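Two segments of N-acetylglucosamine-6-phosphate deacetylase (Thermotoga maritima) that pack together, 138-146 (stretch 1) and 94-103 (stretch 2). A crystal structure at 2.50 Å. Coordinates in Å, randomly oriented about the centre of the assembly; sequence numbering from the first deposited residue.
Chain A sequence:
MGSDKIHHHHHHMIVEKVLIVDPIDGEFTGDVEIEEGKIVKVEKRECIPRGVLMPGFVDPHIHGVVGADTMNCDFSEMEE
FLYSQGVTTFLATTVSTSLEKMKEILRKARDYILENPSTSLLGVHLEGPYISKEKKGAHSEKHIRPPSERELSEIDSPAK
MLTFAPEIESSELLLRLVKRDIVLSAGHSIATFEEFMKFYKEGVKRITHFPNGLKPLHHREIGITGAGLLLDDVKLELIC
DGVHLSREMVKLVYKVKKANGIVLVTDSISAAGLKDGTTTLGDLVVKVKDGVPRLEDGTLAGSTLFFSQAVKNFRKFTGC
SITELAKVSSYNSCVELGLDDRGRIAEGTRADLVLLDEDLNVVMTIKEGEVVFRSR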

ATOM      1  N   ALA A 138      -8.173   2.278  24.171  1.00 50.93           N
ATOM      2  CA  ALA A 138      -9.409   1.716  24.705  1.00 50.32           C
ATOM      3  C   ALA A 138      -9.212   0.507  25.617  1.00 50.02           C
ATOM      4  O   ALA A 138     -10.169   0.029  26.221  1.00 51.50           O
ATOM      5  CB  ALA A 138     -10.361   1.362  23.567  1.00 48.94           C
ATOM      6  N   HIS A 139      -7.994  -0.008  25.718  1.00 49.08           N
ATOM      7  CA  HIS A 139      -7.769  -1.137  26.618  1.00 49.50           C
ATOM      8  C   HIS A 139      -7.306  -0.554  27.958  1.00 50.38           C
ATOM      9  O   HIS A 139      -6.595   0.456  27.991  1.00 50.96           O
ATOM     10  CB  HIS A 139      -6.704  -2.099  26.055  1.00 48.26           C
ATOM     11  CG  HIS A 139      -7.244  -3.117  25.093  1.00 47.47           C
ATOM     12  ND1 HIS A 139      -7.790  -4.315  25.499  1.00 47.68           N
ATOM     13  CD2 HIS A 139      -7.336  -3.107  23.740  1.00 47.52           C
ATOM     14  CE1 HIS A 139      -8.191  -4.998  24.441  1.00 46.99           C
ATOM     15  NE2 HIS A 139      -7.927  -4.287  23.362  1.00 45.39           N
ATOM     16  N   SER A 140      -7.734  -1.163  29.059  1.00 50.30           N
ATOM     17  CA  SER A 140      -7.325  -0.689  30.380  1.00 50.81           C
ATOM     18  C   SER A 140      -5.834  -0.976  30.583  1.00 50.47           C
ATOM     19  O   SER A 140      -5.400  -2.139  30.622  1.00 50.39           O
ATOM     20  CB  SER A 140      -8.141  -1.378  31.465  1.00 49.61           C
ATOM     21  OG  SER A 140      -8.107  -0.599  32.636  1.00 50.73           O
ATOM     22  N   GLU A 141      -5.048   0.084  30.710  1.00 50.83           N
ATOM     23  CA  GLU A 141      -3.603  -0.069  30.860  1.00 51.90           C
ATOM     24  C   GLU A 141      -3.221  -0.936  32.044  1.00 51.47           C
ATOM     25  O   GLU A 141      -2.205  -1.653  31.998  1.00 51.60           O
ATOM     26  CB  GLU A 141      -2.921   1.302  30.978  1.00 53.67           C
ATOM     27  CG  GLU A 141      -1.396   1.251  30.854  1.00 56.78           C
ATOM     28  CD  GLU A 141      -0.782   2.615  30.553  1.00 58.52           C
ATOM     29  OE1 GLU A 141      -1.373   3.375  29.752  1.00 60.17           O
ATOM     30  OE2 GLU A 141       0.297   2.927  31.100  1.00 60.12           O
ATOM     31  N   LYS A 142      -4.036  -0.898  33.094  1.00 50.38           N
ATOM     32  CA  LYS A 142      -3.725  -1.685  34.280  1.00 50.78           C
ATOM     33  C   LYS A 142      -3.688  -3.202  34.064  1.00 48.82           C
ATOM     34  O   LYS A 142      -2.896  -3.884  34.695  1.00 49.15           O
ATOM     35  CB  LYS A 142      -4.678  -1.329  35.441  1.00 52.24           C
ATOM     36  CG  LYS A 142      -6.170  -1.421  35.146  1.00 54.53           C
ATOM     37  CD  LYS A 142      -6.991  -1.228  36.431  1.00 57.47           C
ATOM     38  CE  LYS A 142      -8.505  -1.191  36.155  1.00 59.21           C
ATOM     39  NZ  LYS A 142      -8.949   0.055  35.418  1.00 62.23           N
ATOM     40  N   HIS A 143      -4.518  -3.727  33.166  1.00 47.75           N
ATOM     41  CA  HIS A 143      -4.553  -5.175  32.910  1.00 46.56           C
ATOM     42  C   HIS A 143      -3.511  -5.668  31.894  1.00 44.57           C
ATOM     43  O   HIS A 143      -3.154  -6.838  31.893  1.00 43.82           O
ATOM     44  CB  HIS A 143      -5.958  -5.599  32.460  1.00 46.92           C
ATOM     45  CG  HIS A 143      -7.026  -5.358  33.489  1.00 49.53           C
ATOM     46  ND1 HIS A 143      -6.993  -5.927  34.748  1.00 49.40           N
ATOM     47  CD2 HIS A 143      -8.194  -4.672  33.420  1.00 50.39           C
ATOM     48  CE1 HIS A 143      -8.098  -5.608  35.403  1.00 49.93           C
ATOM     49  NE2 HIS A 143      -8.844  -4.846  34.620  1.00 50.24           N
ATOM     50  N   ILE A 144      -3.027  -4.764  31.041  1.00 44.26           N
ATOM     51  CA  ILE A 144      -2.036  -5.089  30.023  1.00 42.90           C
ATOM     52  C   ILE A 144      -0.756  -5.592  30.693  1.00 43.17           C
ATOM     53  O   ILE A 144      -0.219  -4.941  31.577  1.00 43.11           O
ATOM     54  CB  ILE A 144      -1.690  -3.849  29.138  1.00 41.54           C
ATOM     55  CG1 ILE A 144      -2.972  -3.256  28.533  1.00 40.76           C
ATOM     56  CG2 ILE A 144      -0.708  -4.262  28.020  1.00 39.75           C
ATOM     57  CD1 ILE A 144      -2.728  -2.212  27.456  1.00 37.80           C
ATOM     58  N   ARG A 145      -0.254  -6.736  30.252  1.00 41.80           N
ATOM     59  CA  ARG A 145       0.938  -7.294  30.859  1.00 41.66           C
ATOM     60  C   ARG A 145       1.498  -8.322  29.894  1.00 42.25           C
ATOM     61  O   ARG A 145       0.821  -8.718  28.933  1.00 41.61           O
ATOM     62  CB  ARG A 145       0.546  -7.994  32.157  1.00 40.67           C
ATOM     63  CG  ARG A 145      -0.526  -9.058  31.904  1.00 41.37           C
ATOM     64  CD  ARG A 145      -1.042  -9.683  33.177  1.00 41.46           C
ATOM     65  NE  ARG A 145      -2.060 -10.715  32.946  1.00 40.27           N
ATOM     66  CZ  ARG A 145      -3.353 -10.482  32.721  1.00 39.85           C
ATOM     67  NH1 ARG A 145      -3.819  -9.236  32.688  1.00 40.57           N
ATOM     68  NH2 ARG A 145      -4.187 -11.502  32.541  1.00 38.45           N
ATOM     69  N   PRO A 146       2.741  -8.771  30.131  1.00 42.41           N
ATOM     70  CA  PRO A 146       3.357  -9.771  29.257  1.00 42.05           C
ATOM     71  C   PRO A 146       2.825 -11.145  29.599  1.00 42.36           C
ATOM     72  O   PRO A 146       2.356 -11.394  30.706  1.00 43.22           O
ATOM     73  CB  PRO A 146       4.839  -9.648  29.578  1.00 41.09           C
ATOM     74  CG  PRO A 146       4.816  -9.315  31.030  1.00 41.43           C
ATOM     75  CD  PRO A 146       3.713  -8.280  31.125  1.00 42.24           C
TER
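Stretch 2 94-103: TVSTSLEKMK

Stretch 2 runs through an extended segment, Thr94 to Ser98, and then enters a helix at Leu99 that continues beyond Lys103. Stretch 1 is loop or turn throughout. Its residues 141-143 have helical phi/psi, and the turn is held by a bond from His143 N to Ser140 O (3.1 Å). By CA atoms, the two backbones are nearest at His143 CA and Thr97 CA, 5.0 Å apart. Their residue order runs the same way along the contact: His139 meets Val95 and Ser96, His143 meets Ser96 to Ser98, and Arg145 reaches Thr97, Ser98, Leu99 and Met102. Together the stretches bury 414 Å².

Ser96 is the most covered residue of the contact, and its CA-to-CB bond points toward stretch 1. Its backbone N donates to His139 ND1 at 2.9 Å, near the plane of the ring. This bond makes ND1 an acceptor, so ND1 is the unprotonated nitrogen here. Ser96 OG also lies 3.0 Å from His139 ND1. His139 NE2 is bonded elsewhere in the structure, so both ring nitrogens are satisfied. The ring also packs on Val95, with His139 CE1 3.6 Å from Val95 CA.

The carbonyl of Ser96 is satisfied through water. Water 1 donates to Ser96 O (2.8 Å) and accepts from Ser140 N (2.6 Å), linking the two backbones. Ser140 OG accepts from Lys142 NZ at 3.0 Å, within stretch 1.

His143 points its CB toward stretch 2 and lays one ring face on the backbone. Thr97 CA sits 3.7 Å from the His143 ring centroid, 23° off the normal, a CH-pi contact. Ser98 N lies over the same face, 3.7 Å from His143 ND1. His143 NE2 is bonded elsewhere in the structure.

Arg145 leaves its backbone sideways, but its extended side chain brings the guanidinium to stretch 2. Arg145 NH1 donates to Thr97 O at 2.9 Å with an angle of 166°, near the guanidinium plane. Arg145 NH2 adds a weak hydrogen bond to Thr97 O at 3.5 Å. Arg145 NH1 also makes a weak bond to His143 O (2.6 Å), so this nitrogen joins carbonyls of both stretches. NE and NH2 have partners elsewhere in the structure. Arg145 NH2 lies 3.5 Å from Leu99 N and 3.8 Å from CE of Met102, a selenomethionine.

Ser98 turns its side chain to its own helix. As the N-cap, Ser98 OG accepts from Lys101 N at 3.3 Å, and Ser98 O accepts from Met102 N at 3.1 Å. Its CA-to-CB bond points away from stretch 1.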

ATOM      1  N   THR A  94     -13.086 -10.477  24.081  1.00 35.01           N
ATOM      2  CA  THR A  94     -12.832  -9.816  25.349  1.00 34.73           C
ATOM      3  C   THR A  94     -11.949  -8.600  25.136  1.00 36.06           C
ATOM      4  O   THR A  94     -11.526  -8.301  24.017  1.00 35.77           O
ATOM      5  CB  THR A  94     -12.082 -10.759  26.285  1.00 34.85           C
ATOM      6  OG1 THR A  94     -10.846 -11.149  25.662  1.00 35.38           O
ATOM      7  CG2 THR A  94     -12.911 -12.011  26.563  1.00 31.12           C
ATOM      8  N   VAL A  95     -11.694  -7.876  26.218  1.00 37.21           N
ATOM      9  CA  VAL A  95     -10.771  -6.750  26.168  1.00 38.29           C
ATOM     10  C   VAL A  95      -9.729  -7.098  27.243  1.00 38.83           C
ATOM     11  O   VAL A  95      -9.860  -8.130  27.891  1.00 39.39           O
ATOM     12  CB  VAL A  95     -11.470  -5.415  26.489  1.00 38.28           C
ATOM     13  CG1 VAL A  95     -12.365  -5.028  25.339  1.00 39.07           C
ATOM     14  CG2 VAL A  95     -12.273  -5.529  27.767  1.00 39.31           C
ATOM     15  N   SER A  96      -8.690  -6.286  27.419  1.00 39.65           N
ATOM     16  CA  SER A  96      -7.697  -6.578  28.454  1.00 40.03           C
ATOM     17  C   SER A  96      -8.402  -6.658  29.815  1.00 40.89           C
ATOM     18  O   SER A  96      -9.263  -5.829  30.151  1.00 38.55           O
ATOM     19  CB  SER A  96      -6.616  -5.505  28.491  1.00 38.32           C
ATOM     20  OG  SER A  96      -5.825  -5.571  27.321  1.00 38.93           O
ATOM     21  N   THR A  97      -8.035  -7.673  30.589  1.00 41.99           N
ATOM     22  CA  THR A  97      -8.666  -7.866  31.877  1.00 43.08           C
ATOM     23  C   THR A  97      -7.847  -8.788  32.784  1.00 42.38           C
ATOM     24  O   THR A  97      -6.697  -9.113  32.481  1.00 41.68           O
ATOM     25  CB  THR A  97     -10.109  -8.421  31.654  1.00 44.00           C
ATOM     26  OG1 THR A  97     -10.876  -8.252  32.855  1.00 46.69           O
ATOM     27  CG2 THR A  97     -10.071  -9.912  31.218  1.00 41.91           C
ATOM     28  N   SER A  98      -8.440  -9.209  33.893  1.00 42.69           N
ATOM     29  CA  SER A  98      -7.737 -10.086  34.835  1.00 43.17           C
ATOM     30  C   SER A  98      -7.745 -11.563  34.439  1.00 43.92           C
ATOM     31  O   SER A  98      -8.648 -12.018  33.750  1.00 45.57           O
ATOM     32  CB  SER A  98      -8.343  -9.937  36.244  1.00 41.15           C
ATOM     33  OG  SER A  98      -9.756 -10.097  36.249  1.00 39.12           O
ATOM     34  N   LEU A  99      -6.737 -12.312  34.867  1.00 45.30           N
ATOM     35  CA  LEU A  99      -6.697 -13.742  34.582  1.00 46.69           C
ATOM     36  C   LEU A  99      -7.991 -14.337  35.156  1.00 47.93           C
ATOM     37  O   LEU A  99      -8.499 -15.348  34.672  1.00 48.55           O
ATOM     38  CB  LEU A  99      -5.492 -14.413  35.261  1.00 45.42           C
ATOM     39  CG  LEU A  99      -4.742 -15.516  34.487  1.00 47.23           C
ATOM     40  CD1 LEU A  99      -3.826 -16.296  35.429  1.00 44.98           C
ATOM     41  CD2 LEU A  99      -5.712 -16.465  33.835  1.00 46.99           C
ATOM     42  N   GLU A 100      -8.530 -13.698  36.190  1.00 48.75           N
ATOM     43  CA  GLU A 100      -9.740 -14.199  36.803  1.00 50.34           C
ATOM     44  C   GLU A 100     -10.937 -14.092  35.872  1.00 49.32           C
ATOM     45  O   GLU A 100     -11.588 -15.090  35.590  1.00 48.76           O
ATOM     46  CB  GLU A 100     -10.012 -13.458  38.102  1.00 53.68           C
ATOM     47  CG  GLU A 100     -10.194 -14.383  39.295  1.00 59.59           C
ATOM     48  CD  GLU A 100     -11.422 -15.298  39.181  1.00 64.33           C
ATOM     49  OE1 GLU A 100     -11.379 -16.290  38.399  1.00 65.54           O
ATOM     50  OE2 GLU A 100     -12.436 -15.016  39.881  1.00 66.87           O
ATOM     51  N   LYS A 101     -11.227 -12.886  35.398  1.00 49.58           N
ATOM     52  CA  LYS A 101     -12.344 -12.671  34.484  1.00 49.67           C
ATOM     53  C   LYS A 101     -12.217 -13.613  33.303  1.00 49.52           C
ATOM     54  O   LYS A 101     -13.182 -14.246  32.894  1.00 49.11           O
ATOM     55  CB  LYS A 101     -12.355 -11.228  33.985  1.00 49.08           C
ATOM     56  CG  LYS A 101     -12.838 -10.238  35.013  1.00 51.82           C
ATOM     57  CD  LYS A 101     -14.230 -10.612  35.497  1.00 54.50           C
ATOM     58  CE  LYS A 101     -15.194 -10.818  34.324  1.00 54.58           C
ATOM     59  NZ  LYS A 101     -15.222  -9.609  33.458  1.00 56.23           N
HETATM   60  N   MSE A 102     -11.010 -13.678  32.762  1.00 49.72           N
HETATM   61  CA  MSE A 102     -10.684 -14.529  31.640  1.00 51.99           C
HETATM   62  C   MSE A 102     -11.174 -15.965  31.878  1.00 50.23           C
HETATM   63  O   MSE A 102     -11.953 -16.493  31.081  1.00 51.11           O
HETATM   64  CB  MSE A 102      -9.167 -14.520  31.454  1.00 58.33           C
HETATM   65  CG  MSE A 102      -8.645 -14.177  30.078  1.00 66.83           C
HETATM   66 SE   MSE A 102      -6.826 -13.399  30.226  1.00 81.69          SE
HETATM   67  CE  MSE A 102      -7.296 -11.486  30.322  1.00 76.56           C
ATOM     68  N   LYS A 103     -10.715 -16.593  32.965  1.00 47.93           N
ATOM     69  CA  LYS A 103     -11.096 -17.970  33.295  1.00 45.18           C
ATOM     70  C   LYS A 103     -12.601 -18.104  33.389  1.00 42.93           C
ATOM     71  O   LYS A 103     -13.155 -19.104  32.939  1.00 41.77           O
ATOM     72  CB  LYS A 103     -10.482 -18.431  34.620  1.00 46.00           C
ATOM     73  CG  LYS A 103      -8.945 -18.472  34.661  1.00 49.56           C
ATOM     74  CD  LYS A 103      -8.455 -19.701  35.457  1.00 52.46           C
ATOM     75  CE  LYS A 103      -9.095 -19.791  36.859  1.00 54.27           C
ATOM     76  NZ  LYS A 103      -9.096 -21.169  37.481  1.00 54.57           N
TER
HETATM   77  O   HOH W   1      -9.242  -3.239  29.057  1.00 43.65           O